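Local coordinates for intimin (Escherichia coli O127:H6 str. E2348/69, PDB 6TQD), which is a bacterial adhesin whose extended extracellular passenger attaches the cell to its host, at residues L176-V186 against N198-D206. Sequence-based numbering, arbitrary orientation.
Sequences LKSDKPGQVVV and NANAVIFVD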
loop_
_atom_site.group_PDB
_atom_site.type_symbol
_atom_site.label_atom_id
_atom_site.label_comp_id
_atom_site.label_asym_id
_atom_site.label_seq_id
_atom_site.Cartn_x
_atom_site.Cartn_y
_atom_site.Cartn_z
ATOM N N LEU A 176 -17.542 -18.067 7.605
ATOM C CA LEU A 176 -16.924 -19.260 8.166
ATOM C C LEU A 176 -17.768 -19.742 9.340
ATOM O O LEU A 176 -18.168 -18.937 10.180
ATOM C CB LEU A 176 -15.516 -18.916 8.662
ATOM C CG LEU A 176 -14.693 -20.089 9.171
ATOM C CD1 LEU A 176 -14.168 -20.905 7.995
ATOM C CD2 LEU A 176 -13.559 -19.608 10.066
ATOM N N LYS A 177 -18.025 -21.047 9.393
ATOM C CA LYS A 177 -18.764 -21.673 10.491
ATOM C C LYS A 177 -18.054 -22.965 10.866
ATOM O O LYS A 177 -17.318 -23.542 10.061
ATOM C CB LYS A 177 -20.211 -22.003 10.093
ATOM C CG LYS A 177 -21.029 -20.802 9.639
ATOM C CD LYS A 177 -22.366 -21.226 9.051
ATOM C CE LYS A 177 -23.147 -20.023 8.543
ATOM N NZ LYS A 177 -24.457 -20.414 7.952
ATOM N N SER A 178 -18.284 -23.437 12.089
ATOM C CA SER A 178 -17.658 -24.688 12.508
ATOM C C SER A 178 -18.476 -25.357 13.601
ATOM O O SER A 178 -19.062 -24.678 14.447
ATOM C CB SER A 178 -16.232 -24.469 13.025
ATOM O OG SER A 178 -15.635 -25.702 13.380
ATOM N N ASP A 179 -18.495 -26.692 13.565
ATOM C CA ASP A 179 -19.087 -27.540 14.592
ATOM C C ASP A 179 -18.073 -28.046 15.613
ATOM O O ASP A 179 -18.440 -28.831 16.492
ATOM C CB ASP A 179 -19.736 -28.767 13.934
ATOM C CG ASP A 179 -21.003 -28.430 13.183
ATOM O OD1 ASP A 179 -21.993 -28.023 13.830
ATOM O OD2 ASP A 179 -21.012 -28.574 11.940
ATOM N N LYS A 180 -16.813 -27.642 15.515
ATOM C CA LYS A 180 -15.755 -28.178 16.359
ATOM C C LYS A 180 -15.052 -27.027 17.062
ATOM O O LYS A 180 -14.737 -26.009 16.418
ATOM C CB LYS A 180 -14.752 -28.948 15.481
ATOM C CG LYS A 180 -13.543 -29.482 16.236
ATOM C CD LYS A 180 -12.629 -30.283 15.317
ATOM C CE LYS A 180 -11.366 -30.735 16.035
ATOM N NZ LYS A 180 -10.450 -31.482 15.127
ATOM N N PRO A 181 -14.786 -27.132 18.364
ATOM C CA PRO A 181 -13.980 -26.097 19.025
ATOM C C PRO A 181 -12.536 -26.156 18.554
ATOM O O PRO A 181 -11.990 -27.233 18.314
ATOM C CB PRO A 181 -14.088 -26.461 20.511
ATOM C CG PRO A 181 -14.333 -27.921 20.509
ATOM C CD PRO A 181 -15.205 -28.184 19.312
ATOM N N GLY A 182 -11.923 -24.991 18.441
ATOM C CA GLY A 182 -10.533 -24.907 18.034
ATOM C C GLY A 182 -10.275 -23.647 17.232
ATOM O O GLY A 182 -11.177 -22.864 16.933
ATOM N N GLN A 183 -9.004 -23.475 16.875
ATOM C CA GLN A 183 -8.566 -22.320 16.106
ATOM C C GLN A 183 -8.640 -22.612 14.611
ATOM O O GLN A 183 -8.418 -23.737 14.167
ATOM C CB GLN A 183 -7.124 -21.969 16.476
ATOM C CG GLN A 183 -6.967 -21.318 17.844
ATOM C CD GLN A 183 -5.550 -20.825 18.092
ATOM O OE1 GLN A 183 -4.702 -20.858 17.199
ATOM N NE2 GLN A 183 -5.285 -20.375 19.312
ATOM N N VAL A 184 -8.950 -21.573 13.832
ATOM C CA VAL A 184 -9.052 -21.688 12.382
ATOM C C VAL A 184 -8.339 -20.498 11.755
ATOM O O VAL A 184 -8.519 -19.360 12.198
ATOM C CB VAL A 184 -10.524 -21.714 11.923
ATOM C CG1 VAL A 184 -10.615 -21.960 10.425
ATOM C CG2 VAL A 184 -11.325 -22.763 12.691
ATOM N N VAL A 185 -7.531 -20.758 10.727
ATOM C CA VAL A 185 -6.885 -19.719 9.934
ATOM C C VAL A 185 -7.427 -19.812 8.518
ATOM O O VAL A 185 -7.390 -20.882 7.903
ATOM C CB VAL A 185 -5.353 -19.862 9.938
ATOM C CG1 VAL A 185 -4.722 -18.844 8.991
ATOM C CG2 VAL A 185 -4.789 -19.685 11.336
ATOM N N VAL A 186 -7.933 -18.690 8.006
ATOM C CA VAL A 186 -8.430 -18.585 6.643
ATOM C C VAL A 186 -7.508 -17.647 5.880
ATOM O O VAL A 186 -6.944 -16.714 6.456
ATOM C CB VAL A 186 -9.871 -18.038 6.616
ATOM C CG1 VAL A 186 -10.399 -18.019 5.207
ATOM C CG2 VAL A 186 -10.775 -18.873 7.526
ATOM N N ASN A 198 -2.807 -14.775 5.036
ATOM C CA ASN A 198 -3.563 -15.388 6.125
ATOM C C ASN A 198 -4.187 -14.328 7.024
ATOM O O ASN A 198 -3.518 -13.371 7.427
ATOM C CB ASN A 198 -2.647 -16.247 7.000
ATOM C CG ASN A 198 -2.190 -17.513 6.314
ATOM O OD1 ASN A 198 -2.605 -17.819 5.203
ATOM N ND2 ASN A 198 -1.322 -18.259 6.982
ATOM N N ALA A 199 -5.455 -14.514 7.363
ATOM C CA ALA A 199 -6.064 -13.734 8.424
ATOM C C ALA A 199 -5.549 -14.213 9.786
ATOM O O ALA A 199 -5.000 -15.306 9.921
ATOM C CB ALA A 199 -7.580 -13.925 8.415
ATOM N N ASN A 200 -5.760 -13.385 10.806
ATOM C CA ASN A 200 -5.451 -13.811 12.160
ATOM C C ASN A 200 -6.351 -14.985 12.541
ATOM O O ASN A 200 -7.481 -15.109 12.069
ATOM C CB ASN A 200 -5.674 -12.666 13.147
ATOM C CG ASN A 200 -4.595 -11.606 13.068
ATOM O OD1 ASN A 200 -3.508 -11.840 12.537
ATOM N ND2 ASN A 200 -4.890 -10.429 13.607
ATOM N N ALA A 201 -5.830 -15.861 13.392
ATOM C CA ALA A 201 -6.606 -17.008 13.827
ATOM C C ALA A 201 -7.840 -16.531 14.569
ATOM O O ALA A 201 -7.806 -15.515 15.268
ATOM C CB ALA A 201 -5.770 -17.883 14.761
ATOM N N VAL A 202 -8.938 -17.265 14.393
ATOM C CA VAL A 202 -10.142 -17.116 15.195
ATOM C C VAL A 202 -10.330 -18.427 15.939
ATOM O O VAL A 202 -9.733 -19.446 15.604
ATOM C CB VAL A 202 -11.378 -16.779 14.348
ATOM C CG1 VAL A 202 -11.170 -15.472 13.599
ATOM C CG2 VAL A 202 -11.686 -17.908 13.371
ATOM N N ILE A 203 -11.167 -18.394 16.966
ATOM C CA ILE A 203 -11.394 -19.563 17.807
ATOM C C ILE A 203 -12.888 -19.820 17.901
ATOM O O ILE A 203 -13.666 -18.905 18.195
ATOM C CB ILE A 203 -10.763 -19.391 19.205
ATOM C CG1 ILE A 203 -10.883 -20.693 19.998
ATOM C CG2 ILE A 203 -11.420 -18.237 19.955
ATOM C CD1 ILE A 203 -9.942 -20.764 21.188
ATOM N N PHE A 204 -13.289 -21.072 17.689
ATOM C CA PHE A 204 -14.667 -21.495 17.927
ATOM C C PHE A 204 -14.727 -22.150 19.301
ATOM O O PHE A 204 -13.874 -22.980 19.638
ATOM C CB PHE A 204 -15.124 -22.463 16.836
ATOM C CG PHE A 204 -15.375 -21.803 15.501
ATOM C CD1 PHE A 204 -16.611 -21.255 15.202
ATOM C CD2 PHE A 204 -14.367 -21.711 14.552
ATOM C CE1 PHE A 204 -16.849 -20.651 13.987
ATOM C CE2 PHE A 204 -14.600 -21.102 13.334
ATOM C CZ PHE A 204 -15.837 -20.568 13.049
ATOM N N VAL A 205 -15.733 -21.765 20.095
ATOM C CA VAL A 205 -15.794 -22.088 21.515
ATOM C C VAL A 205 -17.059 -22.882 21.822
ATOM O O VAL A 205 -18.141 -22.574 21.310
ATOM C CB VAL A 205 -15.748 -20.800 22.369
ATOM C CG1 VAL A 205 -15.630 -21.135 23.850
ATOM C CG2 VAL A 205 -14.593 -19.902 21.930
ATOM N N ASP A 206 -16.922 -23.891 22.669
ATOM C CA ASP A 206 -18.085 -24.621 23.151
ATOM C C ASP A 206 -18.703 -23.885 24.335
ATOM O O ASP A 206 -18.006 -23.262 25.145
ATOM C CB ASP A 206 -17.703 -26.027 23.613
ATOM C CG ASP A 206 -17.518 -26.993 22.462
ATOM O OD1 ASP A 206 -18.141 -26.786 21.398
ATOM O OD2 ASP A 206 -16.758 -27.970 22.631
HETATM O O HOH W 1 -8.869 -16.980 10.657
#
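Asn198 lies across Val185 at about a right angle, its CB 3.9 Å from Val185 CG1, and the next residue fastens the backbones, Ala199 N donating to Val186 O over 2.8 Å. The two strands part at Asn200: a water bridges the gap, donating to Asn200 O and Val184 O and accepting a longer bond from Val186 N. Ala201 brings its methyl against Val185 CG2, and antiparallel pairing resumes at Val202, whose N and O both bond to Val184. Ile203 faces Gln183 as a non-hydrogen-bonded pair on the exposed side of the sheet. Phe204 bonds through its N and O to Gly182; its CB points to the inner face shared with Val184 and Val202, and CG anti to the carbonyl carbon (chi1 -73°) brings the ring edge to Val184 and one face to Ser178. Ser178 CB sits almost centrally over that face, 3.6 Å from the centroid, in a CH-pi contact; Leu176 CD2 meets the rim in plane, 3.7 Å from Phe204 CE2, and Val184 CG2 packs equally close to Phe204 CD2. Ser178 OG, turned from the ring, accepts from Lys180 N in an ST turn and also bonds Thr156 O. Asp206 closes the segment with OD2 3.2 Å from Pro181 CG. In this Ig-like β-sandwich, Phe204 thus joins hairpin 182-189/197-205 to strand 171-177 of the opposing sheet, while Tyr132 of strand 130-138 touches Leu176 and Val202, and strand 147-154 flanks 182-189.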